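Local coordinates for high potential iron-sulfur protein (Rhodothermus marinus, PDB 3H31) that probably carries electrons through its [4Fe-4S] cluster as a soluble domain of a longer protein with a role in the aerobic respiratory chain, at residues A[23-26]-A[27-31]. Sequence-based numbering, arbitrary orientation. Where two conformers were deposited one is given.
Sequences QYTD and HSPYP
Thr25 reaches round the bend to His27, its hydroxyl OG1 accepting the amide of His27 N at 3.2 Å in a nearly straight bond (162° at the hydrogen). Ser28 makes the same kind of side-chain-to-backbone bond to the amide two residues further along: its OG takes Tyr30 N at 3.0 Å, an ST turn. Both bends belong to the loop that follows helix 13-21 in the high-potential iron-sulfur protein fold, whose Tyr24 touches the cluster. Backbone hydrogen bonds of Thr25 with Tyr65 and of Ser28 with Asn63 join it to the chain segment leading into the cluster ligand Cys66.

The compact part lies around Thr25. Its OG1 stands anti to the backbone N (chi1 179°), which sets the hydroxyl beside the carbonyl carbon, in line to receive the N-H of His27, and leaves the methyl CG2 between the backbone N and the carbonyl carbon, facing His27 O. There CG2 rests 3.6 Å from His27 O, 4.0 Å from Ser28 CA and 4.1 Å from Pro29 CD. An alanine here would remove both branches, and His27 N would probably lose its acceptor while the packing against Ser28 and Pro29 opened, leaving the bend less firmly set. By contrast, within this stretch the exposed His27 imidazole makes few close contacts: it leans obliquely against the peptide of Asp26, with CG 3.7 Å from Asp26 C, and ND1 does not pair with the Asp26 carboxylate.

That buried carboxylate points away from residues 27-31, toward Cys5 and His61. Its OD2 accepts from the backbone N of Cys5, which is disulfide-bonded to Cys50, and the hydroxyl of Tyr24, which in turn receives His61 N, donates to the other oxygen. Tyr24 OH meets Asp26 OD1 at 2.7 Å on the anti side, 17° out of the carboxylate plane.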
loop_
_atom_site.group_PDB
_atom_site.type_symbol
_atom_site.label_atom_id
_atom_site.label_comp_id
_atom_site.label_asym_id
_atom_site.label_seq_id
_atom_site.Cartn_x
_atom_site.Cartn_y
_atom_site.Cartn_z
ATOM N N GLN A 23 9.128 3.822 -1.547
ATOM C CA GLN A 23 8.998 3.068 -2.778
ATOM C C GLN A 23 7.690 2.288 -2.832
ATOM O O GLN A 23 7.616 1.141 -3.236
ATOM C CB GLN A 23 10.219 2.145 -3.049
ATOM C CG GLN A 23 11.518 2.936 -3.081
ATOM C CD GLN A 23 12.628 1.915 -3.258
ATOM O OE1 GLN A 23 13.418 1.755 -2.306
ATOM N NE2 GLN A 23 12.706 1.301 -4.420
ATOM N N TYR A 24 6.583 2.925 -2.454
ATOM C CA TYR A 24 5.289 2.252 -2.557
ATOM C C TYR A 24 5.058 1.836 -4.031
ATOM O O TYR A 24 5.203 2.668 -4.926
ATOM C CB TYR A 24 4.106 3.162 -2.005
ATOM C CG TYR A 24 2.832 2.378 -2.372
ATOM C CD1 TYR A 24 2.454 1.270 -1.612
ATOM C CD2 TYR A 24 2.094 2.676 -3.522
ATOM C CE1 TYR A 24 1.351 0.512 -1.966
ATOM C CE2 TYR A 24 1.057 1.875 -3.898
ATOM C CZ TYR A 24 0.650 0.828 -3.143
ATOM O OH TYR A 24 -0.357 0.017 -3.528
ATOM N N THR A 25 4.593 0.597 -4.190
ATOM C CA THR A 25 4.198 0.088 -5.493
ATOM C C THR A 25 2.954 -0.746 -5.317
ATOM O O THR A 25 2.781 -1.440 -4.311
ATOM C CB THR A 25 5.323 -0.745 -6.114
ATOM O OG1 THR A 25 4.930 -1.266 -7.383
ATOM C CG2 THR A 25 5.780 -1.938 -5.235
ATOM N N ASP A 26 2.081 -0.748 -6.330
ATOM C CA ASP A 26 0.983 -1.676 -6.395
ATOM C C ASP A 26 1.381 -3.141 -6.657
ATOM O O ASP A 26 0.585 -4.044 -6.406
ATOM C CB ASP A 26 -0.004 -1.278 -7.502
ATOM C CG ASP A 26 -1.090 -0.310 -7.208
ATOM O OD1 ASP A 26 -1.121 0.291 -6.104
ATOM O OD2 ASP A 26 -1.966 -0.131 -8.125
ATOM N N HIS A 27 2.557 -3.334 -7.242
ATOM C CA HIS A 27 3.020 -4.626 -7.708
ATOM C C HIS A 27 4.305 -4.983 -6.970
ATOM O O HIS A 27 5.377 -4.680 -7.463
ATOM C CB HIS A 27 3.250 -4.656 -9.254
ATOM C CG HIS A 27 1.987 -4.555 -10.053
ATOM N ND1 HIS A 27 1.454 -3.345 -10.451
ATOM C CD2 HIS A 27 1.228 -5.534 -10.594
ATOM C CE1 HIS A 27 0.350 -3.616 -11.206
ATOM N NE2 HIS A 27 0.192 -4.925 -11.278
ATOM N N SER A 28 4.201 -5.623 -5.804
ATOM C CA SER A 28 5.376 -5.939 -5.048
ATOM C C SER A 28 6.425 -6.689 -5.894
ATOM O O SER A 28 6.014 -7.626 -6.597
ATOM C CB SER A 28 5.035 -6.851 -3.882
ATOM O OG SER A 28 6.270 -7.156 -3.236
ATOM N N PRO A 29 7.698 -6.308 -5.737
ATOM C CA PRO A 29 8.766 -7.070 -6.407
ATOM C C PRO A 29 8.995 -8.425 -5.769
ATOM O O PRO A 29 9.714 -9.221 -6.365
ATOM C CB PRO A 29 9.994 -6.195 -6.200
ATOM C CG PRO A 29 9.725 -5.271 -5.126
ATOM C CD PRO A 29 8.246 -5.167 -4.994
ATOM N N TYR A 30 8.436 -8.665 -4.579
ATOM C CA TYR A 30 8.768 -9.872 -3.834
ATOM C C TYR A 30 7.571 -10.747 -3.721
ATOM O O TYR A 30 6.484 -10.369 -3.294
ATOM C CB TYR A 30 9.228 -9.513 -2.421
ATOM C CG TYR A 30 10.270 -8.428 -2.604
ATOM C CD1 TYR A 30 10.085 -7.163 -2.142
ATOM C CD2 TYR A 30 11.456 -8.733 -3.264
ATOM C CE1 TYR A 30 11.078 -6.227 -2.329
ATOM C CE2 TYR A 30 12.449 -7.818 -3.478
ATOM C CZ TYR A 30 12.251 -6.528 -3.006
ATOM O OH TYR A 30 13.259 -5.657 -3.233
ATOM N N PRO A 31 7.747 -12.017 -4.080
ATOM C CA PRO A 31 6.612 -12.933 -4.031
ATOM C C PRO A 31 6.068 -13.092 -2.638
ATOM O O PRO A 31 4.873 -13.335 -2.470
ATOM C CB PRO A 31 7.184 -14.266 -4.563
ATOM C CG PRO A 31 8.571 -13.988 -5.032
ATOM C CD PRO A 31 9.007 -12.648 -4.550
#